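Local coordinates for protein Adp-heptose LPS heptosyltransferase II (Escherichia coli, PDB 1PSW) that transfers the second heptose unit from ADP-L-glycero-beta-D-manno-heptose to the heptosyl-Kdo2-lipid A module during assembly of the lipopolysaccharide core, at residues S9-M14 with P38-P43; G184-A189 with V217-A222; G188-P193 with N268-M273; N280-A285 with S299-V304; Y287-P292 with H324-D329. All blocks are in the same frame, centred on the assembly; numbering follows the deposited sequence.

Contact 1 belongs to the N-terminal parallel sheet and its helices, while contacts 2 to 5 belong to the C-terminal one, the two Rossmann-like halves of a GT-B glycosyltransferase. Contact 3 is the hub: its centre is about 9 Å from that of contact 2, with which it shares Gly188 and Ala189, and about 12 Å from that of contact 5, which it meets where Asp269 approaches Ser290. Contacts 1 and 3 touch across the interdomain cleft, Val11 CG1 lying 3.6 Å from Gly271 O; GT-B enzymes generally bind their substrates in this cleft. Met273 packs on Ala285 of contact 4. The centres of contacts 1 and 5 are about 26 Å apart.

Contact 1 (S9-M14 with P38-P43); sequences SWVGDM and PAWCRP
Ser9 and Pro38 mark the closest backbone approach, CA to CA 6.7 Å, where the loop entering helix 11-27 passes the turn leading into helix 42-45, and no hydrogen bond spans the gap. The Trp40 indole does most of the bridging. Its CG lies between the backbone N and the carbonyl carbon (chi1 60°), and the six-membered ring reaches over to 9-14. Ser9 O lies in the plane of this ring, at its edge, 3.0 Å from Trp40 CZ2 and 3.1 Å from Trp40 CH2; a carbonyl oxygen placed there meets the slightly positive C-H rim rather than the pi cloud. Trp10 N, also near the ring plane, is 4.0 Å from Trp40 CH2. Farther round, Val11 CG2 comes in at a slant to within 3.9 Å of Trp40 CZ3. The indole has sulfur on one face: SG of the adjacent Cys41 stands 3.4 Å above the plane, displaced toward the rim. Cys41 SG in turn meets the methyl end of the selenomethionine Met14, whose CE is 4.2 Å away. Ser9 OG, set beside its own backbone N, rests against the Pro38 ring with 3.7 Å to Pro38 CG. Both segments follow neighbouring parallel strands, 2-6 and 32-37, at their carboxyl ends, with Trp10 as the N-cap of helix 11-27. Leu44 and Leu45 of helix 42-45 also pack on Met14, while Trp40 touches Leu252 of helix 252-260 and Trp10 touches Glu190, so this rim of the N-terminal domain borders the C-terminal one.

Contact 2 (G184-A189 with V217-A222); sequences GFCPGA and VLFGSA
Phe219 lies against strand 182-186 and can be traced outward from its backbone. Its CB is 3.9 Å from Phe185 O and 4.2 Å from Cys186 SG. Chi1 (-62°) sets Phe219 CG beside the backbone N. In the ring, CD2 stays near Phe185 O, and CE2 comes to 4.0 Å from Gly184 CA, where the absence of a side chain lets the aromatic ring settle close to the backbone. Val217 CG1, two residues earlier in the chain, lies over one face of the Phe219 ring, 3.6 Å above its plane and shifted toward the rim. The two strands run parallel, Gly184 beside Val217 and Phe185 beside Leu218. Phe185 reaches across with both its polar backbone atoms: Phe185 N donates to Val217 O (2.8 Å, 167°), and Phe185 O accepts from Phe219 N (2.8 Å, 172°), both bonds nearly straight. Phe185 and Leu218 project to the same face of the sheet, where Leu218 CD2 touches Phe185 CB at 3.7 Å. Beyond the last direct bond, a water accepts from Gly188 N and donates to Phe219 O, prolonging the link as the chains diverge into their loops. This is the joint of a beta-alpha-beta crossover, strand 182-186, helix 199-211, strand 215-218, in the C-terminal Rossmann-like domain. Leu205, Ala206 and Leu209 of helix 199-211 cover Phe185, while Leu258 and Ile259 of helix 252-260 pack on Phe219; strand 264-268 pairs with the other edge of strand 182-186.

Contact 3 (G188-P193 with N268-M273); sequences GAEFGP and NDSGLM
Glu190 reaches the start of helix 271-278, where Gly271 N donates to its OE1 at 2.9 Å, 167°. The bond uses the syn lone pair of the oxygen, and Ser270 CB sits beside the same Glu190 OE1 at 3.2 Å. Gly271, with no side chain, leaves the carboxylate lying close to the backbone. The second direct bond runs from Asn268 ND2 to Gly188 O, 2.9 Å and 171°; the oxygen lies in the Asn268 amide plane, but the nitrogen stands above the carbonyl plane of Gly188. Water fills in the rest. One molecule donates to Gly188 O at 2.7 Å and accepts from Ser270 OG at 2.5 Å and from Asn268 N. Another accepts from Phe191 N and donates to Asp269 O, the latter 2.6 Å from the water oxygen. Outside this shell, Asn268 OD1 is held by Trp197 N, which fixes the rotation of the amide, while Ser290 OG bonds to Asp269 OD2. Glu190 is the second residue of a type I turn, Ala189 to Gly192, and its chain bends at chi2 (103°) before the carboxylate meets Gly271. In GT-B enzymes, loops at the carboxyl ends of these C-terminal strands commonly line the nucleotide-sugar site, a role this loop pair probably shares. The chemistry is that of an acidic group facing the amino end of a helix: the helix dipole and the Gly271 N-H would draw electron density toward Glu190 OE1, while Gly188 O is gripped by both an amide and a water.

Contact 4 (N280-A285 with S299-V304); sequences NRPLVA and SHKARV
Lys301 NZ and Arg281 NH2, two like charges, lie 5.1 Å apart, bridged by two waters that accept from both, though the bonds from Arg281 NH2 are weak. One of these waters, 2.5 Å from Lys301 NZ, also donates to Asn280 O. The main polar partner of Arg281 lies elsewhere, in a salt bridge from its NH1 to Glu346, which would ease the repulsion. To get there, the Lys301 chain runs extended beyond CG and passes aslant the Asn280 side chain, with CD 3.6 Å from Asn280 O and CE 3.7 Å from Asn280 ND2. Asn280 has positive phi, closing helix 271-278 in a Schellman motif, and Ser299 OG accepts from Lys301 N in an ST turn. A further water ties Arg281 O to Ser299 OG. Past these turns the chains become parallel strands 283-287 and 302-306, the latter an edge strand of the C-terminal sheet in this GT-B fold, crossing at -22°. The first rung is the longest: Leu283 N reaches Lys301 O at 3.2 Å from above the carbonyl plane, 37° out of it. Arg303 N then donates to Leu283 O at 2.9 Å, and Ala285 N to Arg303 O at 2.8 Å. On the face carrying Leu283, Ala285, Ala302 and Val304, Leu283 CD2 meets Ala302 CB at 3.8 Å, and Met273 of helix 271-278 packs over Leu283 and Ala285. Val284 and Arg303 face helix 332-347, where both touch Glu338; Arg303 NH1 turns back to donate to His300 O and Ala302 O.

Contact 5 (Y287-P292 with H324-D329); sequences YGPSSP and HQSLID
The capped amino end of the short helix 325-328 receives Gly288 and Pro289, from the loop that follows strand 283-287 of the C-terminal sheet. His324 is the N-cap: its ND1 accepts from Ser326 N at 3.1 Å, 163°, with the donor in the plane of the imidazole. This bond holds the ring in position for Pro289, whose CB lies over one face in a CH-pi contact, 4.1 Å from the His324 centroid and 22° off the ring normal. Ser326 OG, placed between its backbone N and carbonyl carbon (chi1 62°), comes to 3.0 Å from Gly288 CA. Leu327 CG lies 3.7 Å from the same Gly288 CA, so Gly288, lacking a side chain, lies close against both the hydroxyl and the leucine branch; a CB there would clash with both. A water joins the backbones, 2.7 Å from Tyr287 O and 2.8 Å from Ser326 O. Gly288 O is taken by Arg306 of strand 302-306. No direct hydrogen bond links the two segments; the contact rests on the CH-pi contact of Pro289, on apolar packing of Pro289 CD and Gly288 against Leu327, and on one water donating to two carbonyls that, both acceptors, could not bond to each other.

Contact 1 (S9-M14 with P38-P43)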
# COMPACT_ATOMS: atom_id res chain seq x y z
N SER A 9 -9.56 -3.97 -2.27
CA SER A 9 -9.98 -3.44 -0.98
C SER A 9 -8.89 -3.50 0.08
O SER A 9 -9.19 -3.54 1.27
CB SER A 9 -11.20 -4.20 -0.48
OG SER A 9 -12.24 -4.11 -1.43
N TRP A 10 -7.63 -3.51 -0.34
CA TRP A 10 -6.52 -3.55 0.59
C TRP A 10 -5.54 -2.46 0.23
O TRP A 10 -5.28 -2.24 -0.95
CB TRP A 10 -5.83 -4.91 0.54
CG TRP A 10 -6.70 -6.02 0.97
CD1 TRP A 10 -7.39 -6.88 0.16
CD2 TRP A 10 -7.01 -6.40 2.31
NE1 TRP A 10 -8.11 -7.77 0.91
CE2 TRP A 10 -7.90 -7.50 2.24
CE3 TRP A 10 -6.63 -5.92 3.57
CZ2 TRP A 10 -8.40 -8.13 3.38
CZ3 TRP A 10 -7.13 -6.54 4.70
CH2 TRP A 10 -8.01 -7.64 4.60
N VAL A 11 -5.01 -1.78 1.24
CA VAL A 11 -4.06 -0.71 1.01
C VAL A 11 -2.90 -1.14 0.12
O VAL A 11 -2.62 -0.49 -0.89
CB VAL A 11 -3.49 -0.18 2.34
CG1 VAL A 11 -2.39 0.84 2.07
CG2 VAL A 11 -4.60 0.46 3.16
N GLY A 12 -2.24 -2.24 0.47
CA GLY A 12 -1.12 -2.71 -0.33
C GLY A 12 -1.47 -2.89 -1.79
O GLY A 12 -0.82 -2.33 -2.66
N ASP A 13 -2.51 -3.68 -2.04
CA ASP A 13 -2.97 -3.97 -3.39
C ASP A 13 -3.35 -2.70 -4.14
O ASP A 13 -3.05 -2.56 -5.32
CB ASP A 13 -4.17 -4.92 -3.33
CG ASP A 13 -3.80 -6.30 -2.81
OD1 ASP A 13 -2.67 -6.48 -2.31
OD2 ASP A 13 -4.65 -7.21 -2.90
N MSE A 14 -4.01 -1.77 -3.46
CA MSE A 14 -4.40 -0.52 -4.10
C MSE A 14 -3.16 0.26 -4.52
O MSE A 14 -3.12 0.86 -5.60
CB MSE A 14 -5.24 0.34 -3.14
CG MSE A 14 -5.70 1.67 -3.73
SE MSE A 14 -6.77 1.47 -5.36
CE MSE A 14 -8.37 0.73 -4.58
N PRO A 38 -13.94 0.95 -1.93
CA PRO A 38 -14.64 1.33 -0.71
C PRO A 38 -14.40 2.81 -0.39
O PRO A 38 -13.45 3.41 -0.89
CB PRO A 38 -14.03 0.41 0.34
CG PRO A 38 -13.74 -0.82 -0.44
CD PRO A 38 -13.15 -0.28 -1.72
N ALA A 39 -15.26 3.38 0.45
CA ALA A 39 -15.15 4.78 0.84
C ALA A 39 -13.77 5.12 1.42
O ALA A 39 -13.18 6.12 1.04
CB ALA A 39 -16.24 5.12 1.86
N TRP A 40 -13.27 4.28 2.32
CA TRP A 40 -11.98 4.54 2.94
C TRP A 40 -10.80 4.55 1.96
O TRP A 40 -9.70 4.97 2.31
CB TRP A 40 -11.70 3.53 4.05
CG TRP A 40 -11.68 2.11 3.58
CD1 TRP A 40 -12.73 1.25 3.54
CD2 TRP A 40 -10.55 1.40 3.07
NE1 TRP A 40 -12.32 0.03 3.03
CE2 TRP A 40 -10.99 0.11 2.73
CE3 TRP A 40 -9.21 1.74 2.86
CZ2 TRP A 40 -10.13 -0.86 2.20
CZ3 TRP A 40 -8.35 0.78 2.33
CH2 TRP A 40 -8.82 -0.51 2.01
N CYS A 41 -11.04 4.09 0.74
CA CYS A 41 -9.99 4.07 -0.28
C CYS A 41 -9.87 5.41 -0.99
O CYS A 41 -8.80 5.74 -1.52
CB CYS A 41 -10.26 2.98 -1.32
SG CYS A 41 -9.99 1.29 -0.74
N ARG A 42 -10.95 6.17 -1.02
CA ARG A 42 -10.93 7.46 -1.71
C ARG A 42 -9.73 8.34 -1.36
O ARG A 42 -9.13 8.94 -2.25
CB ARG A 42 -12.22 8.24 -1.45
CG ARG A 42 -12.20 9.63 -2.08
CD ARG A 42 -13.38 9.88 -3.01
NE ARG A 42 -13.26 11.17 -3.68
CZ ARG A 42 -14.22 11.71 -4.43
NH1 ARG A 42 -15.37 11.07 -4.61
NH2 ARG A 42 -14.02 12.89 -5.01
N PRO A 43 -9.36 8.43 -0.07
CA PRO A 43 -8.22 9.27 0.32
C PRO A 43 -6.92 8.92 -0.40
O PRO A 43 -6.19 9.82 -0.84
CB PRO A 43 -8.13 9.04 1.83
CG PRO A 43 -9.56 8.82 2.21
CD PRO A 43 -10.04 7.88 1.12

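Contact 2 (G184-A189 with V217-A222)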
# COMPACT_ATOMS: atom_id res chain seq x y z
N GLY A 184 8.89 6.93 11.60
CA GLY A 184 7.56 6.38 11.66
C GLY A 184 7.56 4.87 11.83
O GLY A 184 8.40 4.19 11.26
N PHE A 185 6.64 4.36 12.65
CA PHE A 185 6.49 2.92 12.89
C PHE A 185 5.11 2.50 12.38
O PHE A 185 4.14 3.24 12.53
CB PHE A 185 6.54 2.58 14.39
CG PHE A 185 7.90 2.70 15.04
CD1 PHE A 185 9.02 3.06 14.30
CD2 PHE A 185 8.05 2.44 16.40
CE1 PHE A 185 10.28 3.17 14.91
CE2 PHE A 185 9.30 2.54 17.02
CZ PHE A 185 10.42 2.91 16.27
N CYS A 186 5.02 1.31 11.80
CA CYS A 186 3.75 0.76 11.32
C CYS A 186 3.71 -0.64 11.92
O CYS A 186 3.98 -1.63 11.25
CB CYS A 186 3.74 0.67 9.79
SG CYS A 186 3.96 2.25 8.93
N PRO A 187 3.37 -0.74 13.22
CA PRO A 187 3.30 -1.99 13.98
C PRO A 187 2.20 -3.00 13.66
O PRO A 187 2.27 -4.14 14.12
CB PRO A 187 3.23 -1.49 15.42
CG PRO A 187 2.37 -0.28 15.28
CD PRO A 187 2.92 0.40 14.04
N GLY A 188 1.21 -2.59 12.89
CA GLY A 188 0.13 -3.50 12.55
C GLY A 188 0.45 -4.39 11.37
O GLY A 188 1.57 -4.37 10.86
N ALA A 189 -0.53 -5.18 10.94
CA ALA A 189 -0.36 -6.09 9.81
C ALA A 189 -1.71 -6.70 9.49
O ALA A 189 -2.33 -7.35 10.33
CB ALA A 189 0.64 -7.18 10.15
N VAL A 217 6.49 8.24 15.61
CA VAL A 217 5.08 8.36 15.27
C VAL A 217 4.61 6.99 14.83
O VAL A 217 5.24 6.35 14.00
CB VAL A 217 4.86 9.37 14.11
CG1 VAL A 217 3.37 9.51 13.81
CG2 VAL A 217 5.46 10.72 14.47
N LEU A 218 3.49 6.54 15.40
CA LEU A 218 2.92 5.23 15.09
C LEU A 218 1.75 5.40 14.14
O LEU A 218 0.83 6.16 14.43
CB LEU A 218 2.43 4.56 16.39
CG LEU A 218 3.40 4.65 17.57
CD1 LEU A 218 2.75 4.14 18.86
CD2 LEU A 218 4.67 3.85 17.26
N PHE A 219 1.79 4.70 13.01
CA PHE A 219 0.72 4.77 12.01
C PHE A 219 -0.03 3.45 11.97
O PHE A 219 0.54 2.39 12.22
CB PHE A 219 1.29 5.03 10.61
CG PHE A 219 2.01 6.34 10.48
CD1 PHE A 219 1.32 7.54 10.48
CD2 PHE A 219 3.40 6.36 10.33
CE1 PHE A 219 1.99 8.75 10.33
CE2 PHE A 219 4.09 7.56 10.18
CZ PHE A 219 3.38 8.75 10.18
N GLY A 220 -1.32 3.51 11.63
CA GLY A 220 -2.12 2.30 11.54
C GLY A 220 -3.60 2.61 11.46
O GLY A 220 -4.00 3.78 11.42
N SER A 221 -4.43 1.57 11.43
CA SER A 221 -5.87 1.75 11.36
C SER A 221 -6.44 1.82 12.77
O SER A 221 -5.71 1.69 13.75
CB SER A 221 -6.51 0.58 10.61
OG SER A 221 -6.26 -0.63 11.30
N ALA A 222 -7.75 2.01 12.87
CA ALA A 222 -8.42 2.08 14.17
C ALA A 222 -8.12 0.82 14.96
O ALA A 222 -7.99 0.85 16.19
CB ALA A 222 -9.93 2.23 13.97
O HOH W 1 0.57 -0.28 11.40

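Contact 3 (G188-P193 with N268-M273)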
# COMPACT_ATOMS: atom_id res chain seq x y z
N GLY A 188 1.21 -2.59 12.89
CA GLY A 188 0.13 -3.50 12.55
C GLY A 188 0.45 -4.39 11.37
O GLY A 188 1.57 -4.37 10.86
N ALA A 189 -0.53 -5.18 10.94
CA ALA A 189 -0.36 -6.09 9.81
C ALA A 189 -1.71 -6.70 9.49
O ALA A 189 -2.33 -7.35 10.33
CB ALA A 189 0.64 -7.18 10.15
N GLU A 190 -2.17 -6.47 8.26
CA GLU A 190 -3.46 -6.99 7.84
C GLU A 190 -3.51 -8.52 7.85
O GLU A 190 -4.55 -9.10 8.16
CB GLU A 190 -3.81 -6.46 6.44
CG GLU A 190 -3.97 -4.95 6.39
CD GLU A 190 -2.77 -4.24 5.78
OE1 GLU A 190 -1.62 -4.57 6.15
OE2 GLU A 190 -2.98 -3.35 4.95
N PHE A 191 -2.39 -9.17 7.54
CA PHE A 191 -2.38 -10.63 7.52
C PHE A 191 -2.32 -11.33 8.87
O PHE A 191 -2.11 -12.54 8.92
CB PHE A 191 -1.25 -11.14 6.63
CG PHE A 191 -1.61 -11.18 5.17
CD1 PHE A 191 -1.94 -10.00 4.49
CD2 PHE A 191 -1.62 -12.38 4.47
CE1 PHE A 191 -2.27 -10.03 3.14
CE2 PHE A 191 -1.95 -12.42 3.11
CZ PHE A 191 -2.27 -11.24 2.45
N GLY A 192 -2.49 -10.58 9.96
CA GLY A 192 -2.48 -11.20 11.27
C GLY A 192 -1.28 -11.00 12.18
O GLY A 192 -0.21 -10.60 11.73
N PRO A 193 -1.43 -11.31 13.48
CA PRO A 193 -0.39 -11.18 14.50
C PRO A 193 0.93 -11.86 14.16
O PRO A 193 1.99 -11.35 14.51
CB PRO A 193 -1.04 -11.79 15.74
CG PRO A 193 -2.48 -11.48 15.55
CD PRO A 193 -2.68 -11.80 14.08
N ASN A 268 6.18 -3.84 9.34
CA ASN A 268 6.05 -5.27 9.10
C ASN A 268 5.59 -5.38 7.64
O ASN A 268 5.41 -4.37 6.96
CB ASN A 268 4.96 -5.87 9.99
CG ASN A 268 5.15 -5.56 11.45
OD1 ASN A 268 6.22 -5.79 12.02
ND2 ASN A 268 4.10 -5.06 12.08
N ASP A 269 5.37 -6.61 7.19
CA ASP A 269 4.88 -6.85 5.83
C ASP A 269 3.40 -6.46 5.88
O ASP A 269 2.55 -7.26 6.29
CB ASP A 269 5.05 -8.34 5.50
CG ASP A 269 4.48 -8.73 4.14
OD1 ASP A 269 4.21 -7.83 3.31
OD2 ASP A 269 4.30 -9.94 3.90
N SER A 270 3.11 -5.23 5.47
CA SER A 270 1.74 -4.72 5.50
C SER A 270 1.46 -3.72 4.37
O SER A 270 2.36 -3.38 3.60
CB SER A 270 1.48 -4.03 6.83
OG SER A 270 2.24 -2.84 6.92
N GLY A 271 0.22 -3.25 4.30
CA GLY A 271 -0.13 -2.28 3.27
C GLY A 271 0.62 -0.95 3.34
O GLY A 271 1.00 -0.40 2.31
N LEU A 272 0.85 -0.43 4.55
CA LEU A 272 1.55 0.84 4.66
C LEU A 272 2.99 0.75 4.20
O LEU A 272 3.59 1.75 3.81
CB LEU A 272 1.47 1.38 6.09
CG LEU A 272 0.08 1.86 6.54
CD1 LEU A 272 0.17 2.30 8.00
CD2 LEU A 272 -0.40 3.01 5.66
N MSE A 273 3.57 -0.45 4.23
CA MSE A 273 4.94 -0.64 3.75
C MSE A 273 4.99 -0.14 2.31
O MSE A 273 5.88 0.61 1.92
CB MSE A 273 5.32 -2.12 3.79
CG MSE A 273 6.73 -2.42 3.29
SE MSE A 273 7.12 -4.33 3.24
CE MSE A 273 6.19 -4.62 1.51
O HOH W 2 3.14 -2.79 9.28
O HOH W 3 0.01 -8.01 6.29

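Contact 4 (N280-A285 with S299-V304)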
# COMPACT_ATOMS: atom_id res chain seq x y z
N ASN A 280 9.27 6.66 -1.60
CA ASN A 280 10.73 6.60 -1.68
C ASN A 280 11.40 7.04 -0.36
O ASN A 280 12.43 7.71 -0.36
CB ASN A 280 11.22 7.50 -2.82
CG ASN A 280 12.64 7.17 -3.26
OD1 ASN A 280 13.00 6.01 -3.40
ND2 ASN A 280 13.45 8.20 -3.49
N ARG A 281 10.79 6.66 0.76
CA ARG A 281 11.33 6.99 2.07
C ARG A 281 12.20 5.83 2.53
O ARG A 281 11.91 4.67 2.22
CB ARG A 281 10.18 7.19 3.08
CG ARG A 281 9.30 8.42 2.88
CD ARG A 281 9.98 9.69 3.38
NE ARG A 281 11.02 10.12 2.47
CZ ARG A 281 12.20 10.59 2.85
NH1 ARG A 281 12.52 10.70 4.13
NH2 ARG A 281 13.08 10.93 1.91
N PRO A 282 13.31 6.11 3.23
CA PRO A 282 14.15 4.99 3.69
C PRO A 282 13.23 4.14 4.55
O PRO A 282 12.46 4.66 5.35
CB PRO A 282 15.23 5.68 4.50
CG PRO A 282 15.39 6.99 3.79
CD PRO A 282 13.95 7.40 3.53
N LEU A 283 13.32 2.83 4.39
CA LEU A 283 12.46 1.95 5.15
C LEU A 283 13.09 0.60 5.46
O LEU A 283 13.87 0.07 4.69
CB LEU A 283 11.14 1.76 4.38
CG LEU A 283 10.19 0.61 4.72
CD1 LEU A 283 8.75 1.10 4.83
CD2 LEU A 283 10.32 -0.44 3.63
N VAL A 284 12.75 0.08 6.63
CA VAL A 284 13.25 -1.22 7.06
C VAL A 284 11.99 -2.07 7.23
O VAL A 284 11.13 -1.75 8.05
CB VAL A 284 14.00 -1.14 8.41
CG1 VAL A 284 14.44 -2.53 8.85
CG2 VAL A 284 15.20 -0.22 8.28
N ALA A 285 11.89 -3.14 6.44
CA ALA A 285 10.74 -4.03 6.46
C ALA A 285 11.09 -5.35 7.15
O ALA A 285 12.00 -6.07 6.73
CB ALA A 285 10.26 -4.28 5.04
N SER A 299 11.20 -0.15 -3.87
CA SER A 299 11.96 1.07 -3.63
C SER A 299 13.42 0.71 -3.44
O SER A 299 13.74 -0.31 -2.82
CB SER A 299 11.45 1.76 -2.36
OG SER A 299 12.22 2.92 -2.06
N HIS A 300 14.30 1.53 -3.98
CA HIS A 300 15.73 1.29 -3.84
C HIS A 300 16.23 1.66 -2.44
O HIS A 300 17.33 1.28 -2.06
CB HIS A 300 16.52 2.11 -4.87
CG HIS A 300 16.35 1.64 -6.27
ND1 HIS A 300 17.00 2.24 -7.33
CD2 HIS A 300 15.62 0.63 -6.81
CE1 HIS A 300 16.68 1.62 -8.46
NE2 HIS A 300 15.84 0.64 -8.17
N LYS A 301 15.41 2.37 -1.68
CA LYS A 301 15.79 2.80 -0.34
C LYS A 301 15.24 1.91 0.76
O LYS A 301 15.34 2.23 1.94
CB LYS A 301 15.36 4.26 -0.11
CG LYS A 301 16.00 5.24 -1.10
CD LYS A 301 15.88 6.68 -0.63
CE LYS A 301 16.61 7.62 -1.58
NZ LYS A 301 16.82 8.98 -1.01
N ALA A 302 14.66 0.78 0.36
CA ALA A 302 14.11 -0.19 1.31
C ALA A 302 15.10 -1.32 1.58
O ALA A 302 15.90 -1.69 0.71
CB ALA A 302 12.81 -0.76 0.76
N ARG A 303 15.05 -1.85 2.79
CA ARG A 303 15.89 -2.97 3.19
C ARG A 303 14.95 -3.94 3.89
O ARG A 303 14.07 -3.53 4.66
CB ARG A 303 17.00 -2.52 4.15
CG ARG A 303 18.05 -1.60 3.51
CD ARG A 303 18.75 -2.27 2.33
NE ARG A 303 19.83 -1.46 1.78
CZ ARG A 303 19.66 -0.40 0.99
NH1 ARG A 303 18.44 0.01 0.66
NH2 ARG A 303 20.72 0.27 0.54
N VAL A 304 15.14 -5.22 3.62
CA VAL A 304 14.32 -6.26 4.21
C VAL A 304 15.13 -7.10 5.17
O VAL A 304 16.26 -7.50 4.87
CB VAL A 304 13.73 -7.19 3.13
CG1 VAL A 304 13.19 -8.46 3.77
CG2 VAL A 304 12.60 -6.46 2.38
O HOH W 4 13.38 3.63 -5.73
O HOH W 5 14.38 9.43 -0.71
O HOH W 6 11.31 3.05 0.37
O HOH W 7 15.75 10.26 1.70

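Contact 5 (Y287-P292 with H324-D329)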
# COMPACT_ATOMS: atom_id res chain seq x y z
N TYR A 287 10.32 -9.12 8.23
CA TYR A 287 9.60 -10.33 7.83
C TYR A 287 9.84 -11.51 8.75
O TYR A 287 10.93 -11.68 9.29
CB TYR A 287 9.99 -10.74 6.42
CG TYR A 287 9.42 -9.86 5.33
CD1 TYR A 287 9.94 -8.59 5.09
CD2 TYR A 287 8.37 -10.31 4.53
CE1 TYR A 287 9.43 -7.78 4.07
CE2 TYR A 287 7.85 -9.52 3.51
CZ TYR A 287 8.38 -8.26 3.29
OH TYR A 287 7.88 -7.48 2.26
N GLY A 288 8.81 -12.33 8.90
CA GLY A 288 8.90 -13.51 9.73
C GLY A 288 8.39 -14.72 8.96
O GLY A 288 9.11 -15.24 8.10
N PRO A 289 7.16 -15.18 9.21
CA PRO A 289 6.65 -16.35 8.49
C PRO A 289 6.42 -16.12 6.99
O PRO A 289 6.46 -17.07 6.21
CB PRO A 289 5.36 -16.67 9.25
CG PRO A 289 4.88 -15.32 9.65
CD PRO A 289 6.15 -14.66 10.15
N SER A 290 6.18 -14.87 6.60
CA SER A 290 5.95 -14.55 5.19
C SER A 290 7.24 -14.07 4.51
O SER A 290 8.20 -13.72 5.18
CB SER A 290 4.88 -13.45 5.07
OG SER A 290 5.35 -12.21 5.56
N SER A 291 7.25 -14.06 3.18
CA SER A 291 8.42 -13.62 2.44
C SER A 291 8.02 -12.48 1.51
O SER A 291 6.83 -12.29 1.23
CB SER A 291 8.99 -14.76 1.60
OG SER A 291 8.18 -15.01 0.47
N PRO A 292 9.00 -11.71 1.02
CA PRO A 292 8.71 -10.60 0.10
C PRO A 292 8.69 -11.04 -1.36
O PRO A 292 8.76 -10.20 -2.25
CB PRO A 292 9.84 -9.63 0.40
CG PRO A 292 10.98 -10.55 0.67
CD PRO A 292 10.36 -11.59 1.57
N HIS A 324 5.30 -14.79 15.97
CA HIS A 324 6.09 -15.87 15.42
C HIS A 324 7.52 -15.73 15.93
O HIS A 324 8.05 -14.62 16.03
CB HIS A 324 6.06 -15.83 13.89
CG HIS A 324 6.47 -17.11 13.24
ND1 HIS A 324 7.78 -17.49 13.08
CD2 HIS A 324 5.72 -18.14 12.75
CE1 HIS A 324 7.83 -18.69 12.53
NE2 HIS A 324 6.59 -19.10 12.32
N GLN A 325 8.15 -16.86 16.23
CA GLN A 325 9.52 -16.85 16.74
C GLN A 325 10.50 -16.13 15.83
O GLN A 325 11.43 -15.46 16.30
CB GLN A 325 10.01 -18.28 16.97
CG GLN A 325 11.29 -18.37 17.79
CD GLN A 325 11.08 -17.86 19.21
OE1 GLN A 325 10.15 -18.29 19.89
NE2 GLN A 325 11.94 -16.95 19.65
N SER A 326 10.29 -16.25 14.52
CA SER A 326 11.18 -15.62 13.55
C SER A 326 11.23 -14.10 13.67
O SER A 326 12.23 -13.48 13.32
CB SER A 326 10.78 -16.02 12.12
OG SER A 326 9.47 -15.59 11.79
N LEU A 327 10.14 -13.50 14.15
CA LEU A 327 10.07 -12.05 14.33
C LEU A 327 10.55 -11.69 15.74
O LEU A 327 11.19 -10.66 15.94
CB LEU A 327 8.65 -11.54 14.09
CG LEU A 327 8.38 -11.19 12.61
CD1 LEU A 327 6.89 -11.07 12.33
CD2 LEU A 327 9.08 -9.88 12.28
N ILE A 328 10.23 -12.54 16.71
CA ILE A 328 10.67 -12.31 18.07
C ILE A 328 12.20 -12.33 18.07
O ILE A 328 12.83 -11.56 18.79
CB ILE A 328 10.13 -13.42 19.02
CG1 ILE A 328 8.62 -13.24 19.20
CG2 ILE A 328 10.85 -13.37 20.36
CD1 ILE A 328 7.92 -14.40 19.89
N ASP A 329 12.80 -13.18 17.24
CA ASP A 329 14.26 -13.28 17.17
C ASP A 329 14.96 -12.09 16.51
O ASP A 329 16.19 -12.00 16.56
CB ASP A 329 14.68 -14.58 16.48
CG ASP A 329 14.41 -15.81 17.34
OD1 ASP A 329 14.13 -15.63 18.55
OD2 ASP A 329 14.49 -16.94 16.82
O HOH W 8 12.67 -13.31 10.57